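Local coordinates for protein Vv2_1132 (Vibrio vulnificus CMCP6, PDB 5Y9S) that probably regulates transcription as a tetrameric LysR-type regulator, joining a DNA-binding helix-turn-helix domain to a domain likely to sense a small effector, at residues R33-Q37 against S38-R42; H107-A110 against V111-P115; L166-E169 against D170-K174; P184-A187 against P188-E192. One frame throughout, in Å; residues are numbered along the deposited sequence.

Contact 1 (R33-Q37 against S38-R42); sequences RFVTQ and SAFSR
Thr36 caps the N-terminus of helix 37-51 through Ala39, a local contact in the turn between two helices of the LysR helix-turn-helix domain, and Val35 and Phe40 add a hydrophobic staple across the same cap. With chi1 at 61°, Thr36 OG1 lies between its own backbone N and carbonyl carbon and is thereby aimed into the first helical turn. Thr36 OG1 there accepts a nearly straight bond from Ala39 N at 2.6 Å, occupying an amide that has no carbonyl of a preceding turn to donate to. The backbone of the cap residue engages the next turn: Thr36 O accepts from Phe40 N at 3.0 Å, and a weak bond from Ser41 N to Gln37 O continues the helical pattern.

Beside these polar links, Val35 CG2 approaches Phe40 CB at 4.0 Å and lies at the edge of the ring, near its plane; the two side chains cross at about a right angle. Phe40 CG is anti to the backbone N (chi1 -170°), which carries the ring toward the Val35 and Arg33 side of the turn. Arg33 reaches it from the other end of the loop, Arg33 CG lying 3.9 Å from Phe40 CE1 in an oblique approach, while its guanidinium turns to a salt bridge with Asp16.

Phe34, with positive phi, closes helix 26-32 as the C-prime residue of a Schellman motif. Helix 37-51, probably the recognition helix, as in this family, starts against both neighbours: Phe40 packs on Phe26, Ala29 and Ala30 of helix 26-32 and on Asp16 and Leu20 of helix 11-22.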
loop_
_atom_site.group_PDB
_atom_site.type_symbol
_atom_site.label_atom_id
_atom_site.label_comp_id
_atom_site.label_asym_id
_atom_site.label_seq_id
_atom_site.Cartn_x
_atom_site.Cartn_y
_atom_site.Cartn_z
ATOM N N ARG D 33 14.504 19.741 3.716
ATOM C CA ARG D 33 13.456 19.820 2.705
ATOM C C ARG D 33 13.586 21.038 1.790
ATOM O O ARG D 33 12.677 21.305 0.994
ATOM C CB ARG D 33 12.078 19.806 3.373
ATOM C CG ARG D 33 11.857 18.587 4.278
ATOM C CD ARG D 33 11.404 17.362 3.482
ATOM N NE ARG D 33 10.110 17.551 2.835
ATOM C CZ ARG D 33 9.876 17.294 1.556
ATOM N NH1 ARG D 33 8.670 17.476 1.044
ATOM N NH2 ARG D 33 10.856 16.852 0.785
ATOM N N PHE D 34 14.675 21.801 1.907
ATOM C CA PHE D 34 15.008 22.878 0.964
ATOM C C PHE D 34 13.915 23.943 0.875
ATOM O O PHE D 34 13.574 24.416 -0.214
ATOM C CB PHE D 34 15.333 22.299 -0.423
ATOM C CG PHE D 34 16.356 21.196 -0.374
ATOM C CD1 PHE D 34 17.645 21.456 0.077
ATOM C CD2 PHE D 34 16.017 19.893 -0.714
ATOM C CE1 PHE D 34 18.594 20.452 0.152
ATOM C CE2 PHE D 34 16.959 18.875 -0.633
ATOM C CZ PHE D 34 18.252 19.158 -0.201
ATOM N N VAL D 35 13.366 24.340 2.029
ATOM C CA VAL D 35 12.408 25.445 2.113
ATOM C C VAL D 35 12.768 26.304 3.326
ATOM O O VAL D 35 13.609 25.926 4.153
ATOM C CB VAL D 35 10.943 24.951 2.200
ATOM C CG1 VAL D 35 10.571 24.159 0.954
ATOM C CG2 VAL D 35 10.727 24.098 3.459
ATOM N N THR D 36 12.132 27.483 3.421
ATOM C CA THR D 36 12.352 28.351 4.579
ATOM C C THR D 36 11.962 27.631 5.870
ATOM O O THR D 36 11.083 26.760 5.882
ATOM C CB THR D 36 11.565 29.664 4.453
ATOM O OG1 THR D 36 10.156 29.402 4.386
ATOM C CG2 THR D 36 11.992 30.447 3.195
ATOM N N GLN D 37 12.661 27.973 6.961
ATOM C CA GLN D 37 12.195 27.608 8.298
ATOM C C GLN D 37 10.719 27.941 8.447
ATOM O O GLN D 37 9.937 27.165 9.024
ATOM C CB GLN D 37 13.012 28.355 9.342
ATOM C CG GLN D 37 12.961 27.790 10.741
ATOM C CD GLN D 37 14.182 28.212 11.525
ATOM O OE1 GLN D 37 15.106 28.801 10.956
ATOM N NE2 GLN D 37 14.201 27.924 12.833
ATOM N N SER D 38 10.329 29.079 7.886
ATOM C CA SER D 38 8.963 29.554 7.751
ATOM C C SER D 38 8.063 28.525 7.099
ATOM O O SER D 38 7.214 27.919 7.769
ATOM C CB SER D 38 8.957 30.836 6.911
ATOM O OG SER D 38 7.697 31.073 6.283
ATOM N N ALA D 39 8.231 28.354 5.778
ATOM C CA ALA D 39 7.310 27.516 5.018
ATOM C C ALA D 39 7.216 26.114 5.600
ATOM O O ALA D 39 6.140 25.513 5.574
ATOM C CB ALA D 39 7.723 27.458 3.547
ATOM N N PHE D 40 8.303 25.593 6.168
ATOM C CA PHE D 40 8.233 24.276 6.782
ATOM C C PHE D 40 7.198 24.251 7.897
ATOM O O PHE D 40 6.340 23.362 7.938
ATOM C CB PHE D 40 9.585 23.846 7.324
ATOM C CG PHE D 40 9.607 22.402 7.743
ATOM C CD1 PHE D 40 9.619 21.394 6.787
ATOM C CD2 PHE D 40 9.568 22.050 9.079
ATOM C CE1 PHE D 40 9.619 20.050 7.164
ATOM C CE2 PHE D 40 9.559 20.708 9.463
ATOM C CZ PHE D 40 9.583 19.705 8.499
ATOM N N SER D 41 7.268 25.235 8.803
ATOM C CA SER D 41 6.306 25.366 9.897
ATOM C C SER D 41 4.884 25.388 9.377
ATOM O O SER D 41 4.003 24.710 9.919
ATOM C CB SER D 41 6.569 26.646 10.684
ATOM O OG SER D 41 7.464 26.365 11.721
ATOM N N ARG D 42 4.642 26.176 8.329
ATOM C CA ARG D 42 3.300 26.279 7.767
ATOM C C ARG D 42 2.858 24.955 7.166
ATOM O O ARG D 42 1.671 24.611 7.223
ATOM C CB ARG D 42 3.258 27.398 6.725
ATOM C CG ARG D 42 1.871 27.973 6.446
ATOM C CD ARG D 42 2.004 29.351 5.786
ATOM N NE ARG D 42 2.464 30.374 6.725
ATOM C CZ ARG D 42 3.578 31.092 6.588
ATOM N NH1 ARG D 42 4.373 30.900 5.537
ATOM N NH2 ARG D 42 3.894 32.012 7.504
#

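Contact 2 (H107-A110 against V111-P115); sequences HTLA and VNLLP
Val111 turns its isopropyl group back along helix 107-112 towards His107 and Thr108. Its CB is held near Ala110 C by the chain itself, and the packing begins at the two methyls. One branch, Val111 CG1, continues to within 3.8 Å of His107 O, and the other, CG2, comes 3.6 Å from Thr108 O. That carbonyl also accepts the amide of Val111, at 3.2 Å from Val111 N to Thr108 O, with the donor standing above the carbonyl plane; CG2 and the amide of one residue therefore meet the same oxygen. Beyond the contact, Val111 packs on Glu236 of its own chain and on Leu234 of the second subunit.

This short helix follows strand 100-105 in the periplasmic-binding-protein-like fold of the regulatory domain, and helix 114-120 follows almost at once. At this junction Leu109 O holds two amides. Leu113 N donates to Leu109 O from 3.1 Å, tilted from the carbonyl plane, whereas Leu114 N lies nearly in line with the C=O bond, at a C=O...N angle of 167°. The second bond links residues five apart, as in a pi-turn. Alongside, Leu109 and Leu113 point the same way, their CD2 atoms 4.1 Å apart.

Pro115 has no amide hydrogen to offer, and Pro115 CD sits 3.3 Å from Ala110 O. That oxygen instead accepts a hydrogen bond from Ser237 OG of the second subunit, at an interface where Pro115 also packs.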
loop_
_atom_site.group_PDB
_atom_site.type_symbol
_atom_site.label_atom_id
_atom_site.label_comp_id
_atom_site.label_asym_id
_atom_site.label_seq_id
_atom_site.Cartn_x
_atom_site.Cartn_y
_atom_site.Cartn_z
ATOM N N HIS D 107 27.934 -6.468 -12.029
ATOM C CA HIS D 107 28.774 -5.569 -11.239
ATOM C C HIS D 107 30.253 -5.820 -11.484
ATOM O O HIS D 107 31.035 -4.869 -11.622
ATOM C CB HIS D 107 28.474 -5.734 -9.751
ATOM C CG HIS D 107 27.254 -5.002 -9.295
ATOM N ND1 HIS D 107 25.983 -5.358 -9.687
ATOM C CD2 HIS D 107 27.113 -3.931 -8.480
ATOM C CE1 HIS D 107 25.108 -4.542 -9.127
ATOM N NE2 HIS D 107 25.769 -3.666 -8.388
ATOM N N THR D 108 30.661 -7.093 -11.519
ATOM C CA THR D 108 32.081 -7.406 -11.639
ATOM C C THR D 108 32.636 -6.873 -12.949
ATOM O O THR D 108 33.662 -6.184 -12.970
ATOM C CB THR D 108 32.303 -8.916 -11.532
ATOM O OG1 THR D 108 31.596 -9.582 -12.587
ATOM C CG2 THR D 108 31.781 -9.433 -10.203
ATOM N N LEU D 109 31.944 -7.154 -14.055
ATOM C CA LEU D 109 32.434 -6.729 -15.359
ATOM C C LEU D 109 32.548 -5.220 -15.439
ATOM O O LEU D 109 33.398 -4.698 -16.169
ATOM C CB LEU D 109 31.511 -7.257 -16.456
ATOM C CG LEU D 109 31.450 -8.775 -16.651
ATOM C CD1 LEU D 109 30.528 -9.115 -17.806
ATOM C CD2 LEU D 109 32.852 -9.320 -16.897
ATOM N N ALA D 110 31.727 -4.503 -14.668
ATOM C CA ALA D 110 31.702 -3.049 -14.755
ATOM C C ALA D 110 32.975 -2.382 -14.230
ATOM O O ALA D 110 33.205 -1.211 -14.550
ATOM C CB ALA D 110 30.485 -2.508 -14.001
ATOM N N VAL D 111 33.802 -3.071 -13.435
ATOM C CA VAL D 111 34.973 -2.429 -12.852
ATOM C C VAL D 111 36.283 -2.917 -13.462
ATOM O O VAL D 111 37.229 -2.131 -13.564
ATOM C CB VAL D 111 35.005 -2.560 -11.309
ATOM C CG1 VAL D 111 33.639 -2.297 -10.714
ATOM C CG2 VAL D 111 35.513 -3.917 -10.864
ATOM N N ASN D 112 36.367 -4.171 -13.896
ATOM C CA ASN D 112 37.627 -4.717 -14.383
ATOM C C ASN D 112 37.591 -5.068 -15.862
ATOM O O ASN D 112 38.634 -5.429 -16.424
ATOM C CB ASN D 112 38.015 -5.950 -13.561
ATOM C CG ASN D 112 36.804 -6.735 -13.106
ATOM O OD1 ASN D 112 35.984 -7.156 -13.930
ATOM N ND2 ASN D 112 36.666 -6.916 -11.785
ATOM N N LEU D 113 36.434 -4.960 -16.517
ATOM C CA LEU D 113 36.372 -5.142 -17.960
ATOM C C LEU D 113 36.105 -3.831 -18.687
ATOM O O LEU D 113 36.940 -3.391 -19.479
ATOM C CB LEU D 113 35.310 -6.184 -18.340
ATOM C CG LEU D 113 35.336 -6.554 -19.828
ATOM C CD1 LEU D 113 36.562 -7.394 -20.129
ATOM C CD2 LEU D 113 34.066 -7.289 -20.246
ATOM N N LEU D 114 34.970 -3.180 -18.421
ATOM C CA LEU D 114 34.605 -2.005 -19.211
ATOM C C LEU D 114 35.650 -0.890 -19.153
ATOM O O LEU D 114 36.075 -0.422 -20.223
ATOM C CB LEU D 114 33.207 -1.530 -18.788
ATOM C CG LEU D 114 32.142 -2.583 -19.108
ATOM C CD1 LEU D 114 30.759 -2.056 -18.859
ATOM C CD2 LEU D 114 32.274 -3.061 -20.553
ATOM N N PRO D 115 36.121 -0.435 -17.990
ATOM C CA PRO D 115 37.093 0.675 -18.008
ATOM C C PRO D 115 38.355 0.359 -18.793
ATOM O O PRO D 115 38.863 1.216 -19.527
ATOM C CB PRO D 115 37.387 0.904 -16.517
ATOM C CG PRO D 115 36.170 0.413 -15.818
ATOM C CD PRO D 115 35.695 -0.768 -16.616
#

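Contact 3 (L166-E169 against D170-K174); sequences LSLE and DKLEK
Leu168 and the residues Lys171 and Leu172 close a compact turn that leads into strand 172-186. The hydrogen bonds all converge on one acceptor, Leu168 O. Leu172 N donates to Leu168 O from 2.8 Å, nearly straight at the hydrogen (174°), closing an alpha-turn of five residues. The amide of Lys171 uses the same oxygen from above the carbonyl plane, a more bent bond that makes the first four residues, 168-171, a beta-turn. Two N-H groups thus grip a single carbonyl and fix the bend of the chain into the strand.

A weaker polar contact lies within the same turn: the CA-H of Glu169 points at Leu172 O, with 3.4 Å between Glu169 CA and that oxygen. Asp170, whose chi1 of 42° places CG between the backbone N and the carbonyl carbon, folds its carboxylate back over the preceding backbone, so that Asp170 OD1 comes within 3.4 Å of Leu168 C.

Apolar contact is slight, with Leu168 CD1 and Leu172 CD1 4.3 Å apart. The two leucines share a further partner, since both rest on Phe143 of helix 139-147, and Leu168 is also touched by Tyr61 of the third subunit.

Lys171 directs its ammonium group to a salt bridge with Glu147 at the end of that helix. On the sheet side, backbone hydrogen bonding between Glu173 and Arg285 joins strand 172-186 to strand 277-286, and that between Lys171 and Thr287 extends the pairing just beyond their ends.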
loop_
_atom_site.group_PDB
_atom_site.type_symbol
_atom_site.label_atom_id
_atom_site.label_comp_id
_atom_site.label_asym_id
_atom_site.label_seq_id
_atom_site.Cartn_x
_atom_site.Cartn_y
_atom_site.Cartn_z
ATOM N N LEU D 166 13.771 -20.157 -27.309
ATOM C CA LEU D 166 13.530 -19.509 -28.590
ATOM C C LEU D 166 14.811 -18.846 -29.111
ATOM O O LEU D 166 15.599 -18.285 -28.343
ATOM C CB LEU D 166 12.390 -18.488 -28.419
ATOM C CG LEU D 166 11.318 -18.826 -27.354
ATOM C CD1 LEU D 166 10.251 -17.714 -27.138
ATOM C CD2 LEU D 166 10.626 -20.156 -27.660
ATOM N N SER D 167 15.026 -18.922 -30.425
ATOM C CA SER D 167 16.245 -18.361 -31.005
ATOM C C SER D 167 16.210 -16.825 -30.979
ATOM O O SER D 167 15.162 -16.203 -30.779
ATOM C CB SER D 167 16.436 -18.862 -32.432
ATOM O OG SER D 167 17.738 -18.549 -32.898
ATOM N N LEU D 168 17.375 -16.204 -31.208
ATOM C CA LEU D 168 17.539 -14.780 -30.913
ATOM C C LEU D 168 18.023 -13.888 -32.060
ATOM O O LEU D 168 17.910 -12.660 -31.928
ATOM C CB LEU D 168 18.508 -14.598 -29.737
ATOM C CG LEU D 168 17.992 -15.054 -28.366
ATOM C CD1 LEU D 168 19.108 -14.970 -27.316
ATOM C CD2 LEU D 168 16.734 -14.279 -27.925
ATOM N N GLU D 169 18.564 -14.423 -33.162
ATOM C CA GLU D 169 19.276 -13.505 -34.056
ATOM C C GLU D 169 18.363 -12.724 -34.998
ATOM O O GLU D 169 18.865 -11.901 -35.766
ATOM C CB GLU D 169 20.365 -14.216 -34.867
ATOM C CG GLU D 169 20.170 -15.671 -35.175
ATOM C CD GLU D 169 21.372 -16.221 -35.920
ATOM O OE1 GLU D 169 22.405 -15.515 -35.965
ATOM O OE2 GLU D 169 21.289 -17.341 -36.469
ATOM N N ASP D 170 17.051 -12.928 -34.941
ATOM C CA ASP D 170 16.110 -11.962 -35.498
ATOM C C ASP D 170 15.991 -10.697 -34.649
ATOM O O ASP D 170 15.344 -9.729 -35.076
ATOM C CB ASP D 170 14.728 -12.613 -35.638
ATOM C CG ASP D 170 14.356 -13.476 -34.421
ATOM O OD1 ASP D 170 15.213 -14.285 -33.979
ATOM O OD2 ASP D 170 13.211 -13.346 -33.910
ATOM N N LYS D 171 16.593 -10.684 -33.457
ATOM C CA LYS D 171 16.366 -9.622 -32.485
ATOM C C LYS D 171 17.683 -9.048 -31.965
ATOM O O LYS D 171 17.856 -7.824 -31.905
ATOM C CB LYS D 171 15.521 -10.160 -31.326
ATOM C CG LYS D 171 14.133 -10.650 -31.724
ATOM C CD LYS D 171 13.123 -10.559 -30.569
ATOM C CE LYS D 171 13.295 -11.690 -29.544
ATOM N NZ LYS D 171 12.178 -11.730 -28.532
ATOM N N LEU D 172 18.612 -9.926 -31.588
ATOM C CA LEU D 172 19.881 -9.540 -30.990
ATOM C C LEU D 172 21.044 -10.022 -31.838
ATOM O O LEU D 172 20.977 -11.085 -32.470
ATOM C CB LEU D 172 20.043 -10.113 -29.578
ATOM C CG LEU D 172 18.845 -9.918 -28.660
ATOM C CD1 LEU D 172 19.039 -10.636 -27.329
ATOM C CD2 LEU D 172 18.614 -8.439 -28.456
ATOM N N GLU D 173 22.117 -9.236 -31.830
ATOM C CA GLU D 173 23.405 -9.674 -32.345
ATOM C C GLU D 173 24.392 -9.828 -31.190
ATOM O O GLU D 173 24.339 -9.092 -30.201
ATOM C CB GLU D 173 23.960 -8.697 -33.373
ATOM C CG GLU D 173 25.197 -9.215 -34.104
ATOM C CD GLU D 173 25.828 -8.164 -34.988
ATOM O OE1 GLU D 173 26.940 -8.414 -35.491
ATOM O OE2 GLU D 173 25.215 -7.091 -35.178
ATOM N N LYS D 174 25.294 -10.798 -31.322
ATOM C CA LYS D 174 26.250 -11.105 -30.274
ATOM C C LYS D 174 27.638 -11.233 -30.874
ATOM O O LYS D 174 27.802 -11.704 -32.002
ATOM C CB LYS D 174 25.873 -12.383 -29.520
ATOM C CG LYS D 174 26.429 -13.686 -30.076
ATOM C CD LYS D 174 26.056 -14.862 -29.176
ATOM C CE LYS D 174 26.672 -16.156 -29.684
ATOM N NZ LYS D 174 26.331 -16.435 -31.124
#

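Contact 4 (P184-A187 against P188-E192); sequences PVVA and PRLLE
Val186 has chi1 at 68°, which puts CG2 anti to the backbone N and CG1 between that nitrogen and the carbonyl carbon, and the fork so formed receives two leucines. Val186 CG2 meets Leu190 CB at 3.6 Å, with Leu190 CD1 a little farther along the same methyl. Val186 CG1 touches Leu191 CD1 at 3.7 Å; the Leu191 side chain, with CG turned away from its own N (chi1 -173°), extends to it. Both leucines cross the valine at about a right angle, each occupying one of its branches.

The backbone curls to bring them there. After Ala187 the chain takes up helical torsions from Pro188 onward, and Ala187 O accepts a weak, bent bond from Leu190 N at 3.1 Å. One residue on, Leu191 N donates to Pro188 O, so two successive three-residue steps tighten the turn. Pro188 CD lies 3.7 Å from Ala187 CB across the peptide link.

Backbone bonds to Ala249, Val266 and Ala268 hold residues 184-186 in the sheet. This is the far end of the long strand 172-186, which probably crosses between the two alpha/beta subdomains, as in the periplasmic-binding-protein fold of LysR regulatory domains; here the chain leaves the sheet for the loop before strand 199-205.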
loop_
_atom_site.group_PDB
_atom_site.type_symbol
_atom_site.label_atom_id
_atom_site.label_comp_id
_atom_site.label_asym_id
_atom_site.label_seq_id
_atom_site.Cartn_x
_atom_site.Cartn_y
_atom_site.Cartn_z
ATOM N N PRO D 184 43.044 -20.830 -10.822
ATOM C CA PRO D 184 43.217 -20.789 -9.363
ATOM C C PRO D 184 44.446 -19.960 -9.016
ATOM O O PRO D 184 45.523 -20.167 -9.582
ATOM C CB PRO D 184 43.406 -22.259 -8.988
ATOM C CG PRO D 184 44.058 -22.861 -10.217
ATOM C CD PRO D 184 43.504 -22.105 -11.406
ATOM N N VAL D 185 44.281 -19.010 -8.096
ATOM C CA VAL D 185 45.367 -18.139 -7.664
ATOM C C VAL D 185 45.527 -18.222 -6.154
ATOM O O VAL D 185 44.598 -18.577 -5.422
ATOM C CB VAL D 185 45.150 -16.667 -8.070
ATOM C CG1 VAL D 185 45.234 -16.510 -9.595
ATOM C CG2 VAL D 185 43.829 -16.151 -7.484
ATOM N N VAL D 186 46.728 -17.849 -5.698
ATOM C CA VAL D 186 47.098 -17.948 -4.290
ATOM C C VAL D 186 48.198 -16.938 -4.009
ATOM O O VAL D 186 48.979 -16.585 -4.897
ATOM C CB VAL D 186 47.540 -19.392 -3.937
ATOM C CG1 VAL D 186 48.838 -19.731 -4.605
ATOM C CG2 VAL D 186 47.640 -19.574 -2.440
ATOM N N ALA D 187 48.261 -16.469 -2.764
ATOM C CA ALA D 187 49.349 -15.588 -2.375
ATOM C C ALA D 187 50.665 -16.369 -2.403
ATOM O O ALA D 187 50.680 -17.570 -2.115
ATOM C CB ALA D 187 49.099 -14.994 -0.985
ATOM N N PRO D 188 51.773 -15.730 -2.786
ATOM C CA PRO D 188 53.030 -16.484 -2.934
ATOM C C PRO D 188 53.461 -17.210 -1.675
ATOM O O PRO D 188 54.007 -18.317 -1.761
ATOM C CB PRO D 188 54.033 -15.398 -3.338
ATOM C CG PRO D 188 53.193 -14.372 -4.035
ATOM C CD PRO D 188 51.897 -14.345 -3.274
ATOM N N ARG D 189 53.222 -16.630 -0.500
ATOM C CA ARG D 189 53.716 -17.273 0.714
ATOM C C ARG D 189 53.065 -18.639 0.934
ATOM O O ARG D 189 53.727 -19.576 1.398
ATOM C CB ARG D 189 53.509 -16.338 1.905
ATOM C CG ARG D 189 52.310 -16.636 2.740
ATOM C CD ARG D 189 51.705 -15.373 3.309
ATOM N NE ARG D 189 50.659 -15.725 4.255
ATOM C CZ ARG D 189 49.694 -14.900 4.634
ATOM N NH1 ARG D 189 48.771 -15.316 5.498
ATOM N NH2 ARG D 189 49.655 -13.661 4.150
ATOM N N LEU D 190 51.799 -18.787 0.541
ATOM C CA LEU D 190 51.016 -20.003 0.710
ATOM C C LEU D 190 51.295 -21.075 -0.334
ATOM O O LEU D 190 50.737 -22.175 -0.216
ATOM C CB LEU D 190 49.535 -19.667 0.649
ATOM C CG LEU D 190 48.780 -19.657 1.964
ATOM C CD1 LEU D 190 47.318 -19.481 1.676
ATOM C CD2 LEU D 190 49.030 -20.960 2.673
ATOM N N LEU D 191 52.120 -20.792 -1.349
ATOM C CA LEU D 191 52.211 -21.694 -2.496
ATOM C C LEU D 191 52.763 -23.071 -2.109
ATOM O O LEU D 191 52.334 -24.093 -2.657
ATOM C CB LEU D 191 53.063 -21.052 -3.593
ATOM C CG LEU D 191 53.099 -21.829 -4.910
ATOM C CD1 LEU D 191 51.830 -21.572 -5.674
ATOM C CD2 LEU D 191 54.334 -21.482 -5.757
ATOM N N GLU D 192 53.714 -23.127 -1.175
ATOM C CA GLU D 192 54.297 -24.420 -0.829
ATOM C C GLU D 192 53.399 -25.249 0.082
ATOM O O GLU D 192 53.564 -26.470 0.143
ATOM C CB GLU D 192 55.677 -24.240 -0.181
ATOM C CG GLU D 192 55.663 -23.892 1.303
ATOM C CD GLU D 192 57.055 -23.945 1.935
ATOM O OE1 GLU D 192 57.886 -23.063 1.624
ATOM O OE2 GLU D 192 57.314 -24.861 2.747
#

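Contact 1 belongs to the DNA-binding domain and stands apart from the other three: its centre is about 43 Å from that of contact 2, about 55 Å from that of contact 3 and about 61 Å from that of contact 4. Contacts 2, 3 and 4 share the regulatory domain. Contacts 3 and 4 mark the two ends of strand 172-186, with about 43 Å between their centres, whereas the centre of contact 2 lies about 24 Å from that of contact 3 and about 25 Å from that of contact 4. None of the four touches another. Contacts 2 and 3 also meet different neighbouring copies in the tetramer, the second and third subunits respectively.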